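Local coordinates for SusD-like carbohydrate binding protein (Bacteroides vulgatus, PDB 3LEW) that probably binds carbohydrate at the outer membrane as a SusD-family protein, and so probably takes part in nutrient capture, at residues A[362-365]-A[366-369]; A[30-33]-A[34-38]. All coordinates share one frame; numbering follows the deposited sequence.

Interaction 1. Residues A[362-365]-A[366-369]; sequences DPDA and INKL
The carboxylate of Asp-364 reaches forward along the first turn of helix 365-376 and is gripped at both oxygens. Asn-367 ND2 donates to Asp-364 OD1 at 2.8 Å, nearly straight (176°); the acceptor lies in the amide plane, while OD1 is met on its anti side, out of the carboxylate plane. Lys-368 NZ takes the syn lone pair of Asp-364 OD2 at 2.7 Å, a salt bridge made possible by the bends in the lysine chain at chi2 (-74°) and chi4 (-67°). Swapping Asp-364 for an alanine would probably leave the Lys-368 ammonium without this partner and the Asn-367 amide free to turn. On the backbone, Asn-367 N donates to Asp-364 O at 2.9 Å, and Leu-369 N to Ala-365 O at 3.2 Å. One shell out, Asp-362 OD1 accepts from Asp-364 N (2.9 Å), a capping bond over the type I turn Asp-362 to Ala-365, and a water links Pro-363 O to Ile-366 N. Lys-357 of helix 346-359 makes a second salt bridge to Asp-364 OD2, and Ala-365 and Leu-369 pack on helix 387-401, so the turn starts a helix lying against both neighbours.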
ATOM      1  N   ASP A 362       3.154  15.985  21.008  1.00 14.54           N
ATOM      2  CA  ASP A 362       1.782  16.036  21.547  1.00 13.94           C
ATOM      3  C   ASP A 362       1.545  14.751  22.364  1.00 13.43           C
ATOM      4  O   ASP A 362       1.553  13.649  21.808  1.00 12.11           O
ATOM      5  CB  ASP A 362       0.807  16.163  20.387  1.00 13.59           C
ATOM      6  CG  ASP A 362      -0.652  16.242  20.826  1.00 15.51           C
ATOM      7  OD1 ASP A 362      -0.973  15.799  21.946  1.00 14.68           O
ATOM      8  OD2 ASP A 362      -1.490  16.671  19.998  1.00 15.91           O
ATOM      9  N   PRO A 363       1.329  14.884  23.670  1.00 13.69           N
ATOM     10  CA  PRO A 363       1.131  13.695  24.534  1.00 14.16           C
ATOM     11  C   PRO A 363       0.025  12.756  24.124  1.00 14.22           C
ATOM     12  O   PRO A 363       0.042  11.568  24.521  1.00 15.71           O
ATOM     13  CB  PRO A 363       0.796  14.309  25.900  1.00 13.51           C
ATOM     14  CG  PRO A 363       1.237  15.699  25.836  1.00 16.10           C
ATOM     15  CD  PRO A 363       1.176  16.135  24.424  1.00 14.11           C
ATOM     16  N   ASP A 364      -0.940  13.231  23.328  1.00 14.22           N
ATOM     17  CA  ASP A 364      -2.058  12.381  22.902  1.00 13.15           C
ATOM     18  C   ASP A 364      -1.638  11.234  21.958  1.00 13.63           C
ATOM     19  O   ASP A 364      -2.404  10.304  21.777  1.00 13.20           O
ATOM     20  CB  ASP A 364      -3.185  13.217  22.266  1.00 13.39           C
ATOM     21  CG  ASP A 364      -4.482  12.426  22.104  1.00 14.50           C
ATOM     22  OD1 ASP A 364      -5.008  11.950  23.147  1.00 16.06           O
ATOM     23  OD2 ASP A 364      -4.973  12.280  20.938  1.00 14.95           O
ATOM     24  N   ALA A 365      -0.417  11.283  21.406  1.00 13.51           N
ATOM     25  CA  ALA A 365       0.080  10.230  20.540  1.00 13.82           C
ATOM     26  C   ALA A 365      -0.106   8.846  21.161  1.00 14.13           C
ATOM     27  O   ALA A 365      -0.557   7.914  20.513  1.00 14.11           O
ATOM     28  CB  ALA A 365       1.546  10.444  20.188  1.00 13.76           C
ATOM     29  N   ILE A 366       0.270   8.713  22.417  1.00 13.58           N
ATOM     30  CA  ILE A 366       0.244   7.413  23.049  1.00 14.56           C
ATOM     31  C   ILE A 366      -1.182   6.911  23.229  1.00 14.41           C
ATOM     32  O   ILE A 366      -1.410   5.705  23.259  1.00 15.07           O
ATOM     33  CB  ILE A 366       1.002   7.419  24.373  1.00 15.15           C
ATOM     34  CG1 ILE A 366       1.276   5.981  24.819  1.00 18.41           C
ATOM     35  CG2 ILE A 366       0.264   8.261  25.397  1.00 14.64           C
ATOM     36  CD1 ILE A 366       1.905   5.868  26.159  1.00 21.81           C
ATOM     37  N   ASN A 367      -2.158   7.806  23.325  1.00 14.63           N
ATOM     38  CA  ASN A 367      -3.532   7.351  23.540  1.00 14.31           C
ATOM     39  C   ASN A 367      -4.106   6.718  22.272  1.00 14.95           C
ATOM     40  O   ASN A 367      -4.825   5.714  22.353  1.00 14.97           O
ATOM     41  CB  ASN A 367      -4.400   8.513  23.969  1.00 14.79           C
ATOM     42  CG  ASN A 367      -3.917   9.129  25.249  1.00 14.91           C
ATOM     43  OD1 ASN A 367      -3.512   8.409  26.166  1.00 15.41           O
ATOM     44  ND2 ASN A 367      -3.918  10.465  25.312  1.00 12.91           N
ATOM     45  N   LYS A 368      -3.783   7.314  21.126  1.00 14.22           N
ATOM     46  CA  LYS A 368      -4.234   6.779  19.842  1.00 15.49           C
ATOM     47  C   LYS A 368      -3.576   5.434  19.558  1.00 15.11           C
ATOM     48  O   LYS A 368      -4.250   4.502  19.134  1.00 15.60           O
ATOM     49  CB  LYS A 368      -4.027   7.784  18.709  1.00 16.05           C
ATOM     50  CG  LYS A 368      -4.778   9.120  18.963  1.00 16.61           C
ATOM     51  CD  LYS A 368      -6.274   8.958  18.757  1.00 18.67           C
ATOM     52  CE  LYS A 368      -7.075  10.252  18.968  1.00 16.94           C
ATOM     53  NZ  LYS A 368      -7.149  10.832  20.337  1.00 15.91           N
ATOM     54  N   LEU A 369      -2.290   5.316  19.861  1.00 14.68           N
ATOM     55  CA  LEU A 369      -1.598   4.045  19.765  1.00 14.38           C
ATOM     56  C   LEU A 369      -2.230   2.981  20.674  1.00 14.17           C
ATOM     57  O   LEU A 369      -2.492   1.855  20.256  1.00 14.70           O
ATOM     58  CB  LEU A 369      -0.121   4.238  20.121  1.00 15.38           C
ATOM     59  CG  LEU A 369       0.795   3.024  19.981  1.00 18.60           C
ATOM     60  CD1 LEU A 369       0.767   2.443  18.520  1.00 19.23           C
ATOM     61  CD2 LEU A 369       2.217   3.382  20.451  1.00 19.54           C
TER
HETATM   62  O   HOH W   1       2.560  10.529  23.731  1.00 21.90           O

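Interaction 2. Residues A[30-33]-A[34-38]; sequences WNYL and METFN
Over one face of the Trp-30 indole lies the side chain of Met-34, deposited as selenomethionine, a Met-aromatic contact one turn apart on helix 19-35. Met-34 CG sits 3.5 Å above the ring plane, offset toward the rim. It is 4.0 Å from the centroid of the five-membered ring and 27° off the normal, which meets the geometry of a CH-pi contact; its closest ring atom is Trp-30 CE2. The selenium, Met-34 SE, stands obliquely to the six-membered ring, 4.6 Å from its centroid. The two side chains run side by side, and the bends of the Met-34 chain at chi2 (-63°) and chi3 (-48°) bring SE alongside that ring. A second ring, that of Tyr-32, carries Thr-36 OG1 over one face, 3.1 Å above its plane, offset toward the rim and closest to Tyr-32 CD1. The indole also meets the rings of His-198, Trp-256 and His-258, which places it in an aromatic cluster of the interior, while the Tyr-32 ring packs on helix 81-103.

Along the same turn, the aliphatic part of Glu-35 lies across the Asn-31 amide, with Glu-35 CG 3.7 Å from Asn-31 OD1. The buried Glu-35 carboxylate turns away to Gln-260, His-258 and the backbone N of Asn-266 and Ala-267, tying the end of helix 19-35 to the end of strand 254-258 and the loop that follows. Main-chain bonds continue the helix, Met-34 N to Trp-30 O at 3.0 Å and Glu-35 N to Asn-31 O at 2.8 Å.

At Thr-36 the backbone turns out of the helix. Thr-36 N reaches Tyr-32 O only weakly, but Thr-36 OG1 donates to Tyr-32 O at 2.6 Å, in the carbonyl plane and on a lone pair.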
ATOM      1  N   TRP A  30     -10.536   4.650 -12.820  1.00 15.47           N
ATOM      2  CA  TRP A  30     -10.461   3.878 -11.569  1.00 15.63           C
ATOM      3  C   TRP A  30     -10.344   2.383 -11.896  1.00 15.87           C
ATOM      4  O   TRP A  30      -9.466   1.665 -11.377  1.00 14.24           O
ATOM      5  CB  TRP A  30     -11.701   4.132 -10.692  1.00 16.29           C
ATOM      6  CG  TRP A  30     -11.639   3.280  -9.445  1.00 15.27           C
ATOM      7  CD1 TRP A  30     -12.307   2.132  -9.213  1.00 16.37           C
ATOM      8  CD2 TRP A  30     -10.774   3.488  -8.340  1.00 13.33           C
ATOM      9  NE1 TRP A  30     -11.952   1.606  -7.989  1.00 16.98           N
ATOM     10  CE2 TRP A  30     -11.006   2.421  -7.423  1.00 15.21           C
ATOM     11  CE3 TRP A  30      -9.831   4.481  -8.010  1.00 16.00           C
ATOM     12  CZ2 TRP A  30     -10.329   2.331  -6.193  1.00 16.98           C
ATOM     13  CZ3 TRP A  30      -9.161   4.389  -6.803  1.00 15.43           C
ATOM     14  CH2 TRP A  30      -9.417   3.305  -5.904  1.00 16.82           C
ATOM     15  N   ASN A  31     -11.243   1.900 -12.754  1.00 15.71           N
ATOM     16  CA  ASN A  31     -11.237   0.508 -13.221  0.50 16.28           C
ATOM     17  C   ASN A  31      -9.862   0.142 -13.804  1.00 16.00           C
ATOM     18  O   ASN A  31      -9.285  -0.899 -13.514  1.00 15.79           O
ATOM     19  CB  ASN A  31     -12.316   0.293 -14.289  0.50 16.57           C
ATOM     20  CG  ASN A  31     -12.666  -1.172 -14.478  0.50 19.98           C
ATOM     21  OD1 ASN A  31     -13.349  -1.767 -13.639  0.50 24.88           O
ATOM     22  ND2 ASN A  31     -12.219  -1.754 -15.581  0.50 22.54           N
ATOM     23  N   TYR A  32      -9.348   1.015 -14.670  1.00 15.21           N
ATOM     24  CA  TYR A  32      -8.048   0.740 -15.278  1.00 14.07           C
ATOM     25  C   TYR A  32      -6.952   0.615 -14.226  1.00 13.11           C
ATOM     26  O   TYR A  32      -6.102  -0.287 -14.335  1.00 13.99           O
ATOM     27  CB  TYR A  32      -7.686   1.867 -16.284  1.00 13.88           C
ATOM     28  CG  TYR A  32      -6.489   1.573 -17.127  1.00 13.03           C
ATOM     29  CD1 TYR A  32      -6.576   0.708 -18.208  1.00 16.31           C
ATOM     30  CD2 TYR A  32      -5.279   2.186 -16.892  1.00 16.09           C
ATOM     31  CE1 TYR A  32      -5.453   0.420 -18.992  1.00 18.79           C
ATOM     32  CE2 TYR A  32      -4.171   1.896 -17.674  1.00 17.24           C
ATOM     33  CZ  TYR A  32      -4.273   1.013 -18.716  1.00 18.98           C
ATOM     34  OH  TYR A  32      -3.148   0.758 -19.498  1.00 21.90           O
ATOM     35  N   LEU A  33      -6.961   1.509 -13.218  1.00 12.56           N
ATOM     36  CA  LEU A  33      -5.969   1.499 -12.156  1.00 12.11           C
ATOM     37  C   LEU A  33      -5.985   0.177 -11.410  1.00 13.49           C
ATOM     38  O   LEU A  33      -4.939  -0.363 -11.109  1.00 14.27           O
ATOM     39  CB  LEU A  33      -6.251   2.624 -11.179  1.00 12.74           C
ATOM     40  CG  LEU A  33      -5.369   2.765  -9.997  1.00 13.74           C
ATOM     41  CD1 LEU A  33      -3.912   2.987 -10.437  1.00 15.59           C
ATOM     42  CD2 LEU A  33      -5.843   3.939  -9.059  1.00 15.64           C
HETATM   43  N   MSE A  34      -7.196  -0.287 -11.121  1.00 12.91           N
HETATM   44  CA  MSE A  34      -7.387  -1.477 -10.252  1.00 13.68           C
HETATM   45  C   MSE A  34      -7.345  -2.813 -10.928  1.00 14.14           C
HETATM   46  O   MSE A  34      -6.893  -3.842 -10.304  1.00 14.46           O
HETATM   47  CB  MSE A  34      -8.668  -1.320  -9.442  1.00 15.90           C
HETATM   48  CG  MSE A  34      -8.681  -0.143  -8.492  1.00 16.20           C
HETATM   49 SE   MSE A  34      -7.291  -0.295  -7.081  0.75 18.07          SE
HETATM   50  CE  MSE A  34      -7.471  -2.027  -6.421  1.00 23.61           C
ATOM     51  N   GLU A  35      -7.745  -2.853 -12.186  1.00 13.52           N
ATOM     52  CA  GLU A  35      -8.009  -4.111 -12.885  1.00 14.63           C
ATOM     53  C   GLU A  35      -6.990  -4.533 -13.932  1.00 15.07           C
ATOM     54  O   GLU A  35      -7.061  -5.674 -14.420  1.00 14.36           O
ATOM     55  CB  GLU A  35      -9.377  -4.046 -13.566  1.00 15.31           C
ATOM     56  CG  GLU A  35     -10.558  -4.053 -12.640  1.00 14.45           C
ATOM     57  CD  GLU A  35     -10.816  -5.444 -12.019  1.00 15.74           C
ATOM     58  OE1 GLU A  35     -11.182  -6.388 -12.759  1.00 19.24           O
ATOM     59  OE2 GLU A  35     -10.629  -5.597 -10.810  1.00 18.72           O
ATOM     60  N   THR A  36      -6.070  -3.644 -14.324  1.00 14.30           N
ATOM     61  CA  THR A  36      -5.250  -3.938 -15.492  1.00 14.19           C
ATOM     62  C   THR A  36      -4.076  -4.870 -15.143  1.00 14.75           C
ATOM     63  O   THR A  36      -3.235  -4.532 -14.338  1.00 13.92           O
ATOM     64  CB  THR A  36      -4.713  -2.613 -16.096  1.00 14.04           C
ATOM     65  OG1 THR A  36      -5.854  -1.806 -16.426  1.00 13.97           O
ATOM     66  CG2 THR A  36      -3.855  -2.873 -17.338  1.00 15.02           C
ATOM     67  N   PHE A  37      -4.016  -6.016 -15.824  1.00 14.70           N
ATOM     68  CA  PHE A  37      -2.873  -6.904 -15.687  1.00 15.64           C
ATOM     69  C   PHE A  37      -1.658  -6.410 -16.467  1.00 16.94           C
ATOM     70  O   PHE A  37      -1.800  -5.912 -17.596  1.00 17.02           O
ATOM     71  CB  PHE A  37      -3.205  -8.286 -16.242  1.00 15.84           C
ATOM     72  CG  PHE A  37      -4.084  -9.153 -15.349  1.00 15.59           C
ATOM     73  CD1 PHE A  37      -3.588  -9.723 -14.176  1.00 14.65           C
ATOM     74  CD2 PHE A  37      -5.398  -9.449 -15.715  1.00 15.03           C
ATOM     75  CE1 PHE A  37      -4.401 -10.570 -13.393  1.00 13.69           C
ATOM     76  CE2 PHE A  37      -6.165 -10.308 -14.920  1.00 14.32           C
ATOM     77  CZ  PHE A  37      -5.645 -10.848 -13.760  1.00 15.89           C
ATOM     78  N   ASN A  38      -0.457  -6.648 -15.920  1.00 17.56           N
ATOM     79  CA  ASN A  38       0.744  -6.778 -16.785  1.00 18.22           C
ATOM     80  C   ASN A  38       1.337  -8.196 -16.600  1.00 18.55           C
ATOM     81  O   ASN A  38       2.263  -8.425 -15.801  1.00 17.83           O
ATOM     82  CB  ASN A  38       1.764  -5.651 -16.538  1.00 18.10           C
ATOM     83  CG  ASN A  38       2.932  -5.724 -17.488  1.00 20.03           C
ATOM     84  OD1 ASN A  38       2.829  -6.348 -18.567  1.00 21.32           O
ATOM     85  ND2 ASN A  38       4.057  -5.121 -17.112  1.00 18.79           N
TER

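In the fold
The two interactions mark opposite ends of helices: interaction 1 starts helix 365-376, and interaction 2 finishes helix 19-35. They share no element; their centres are 38 Å apart, with the middle of the chain between them. Interaction 1, centred about 24 Å from the chain's centre, is the more peripheral, with exposed Pro-363 and Asn-367 and an ordered water; its side-chain chemistry is chiefly charged and amide. Interaction 2, centred about 15 Å out, has four buried residues and relies more on ring faces and apolar contact. The acids of interaction 1 have lysine partners in addition to neutral donors, whereas the buried Glu-35 carboxylate of interaction 2 meets amide, backbone and histidine groups.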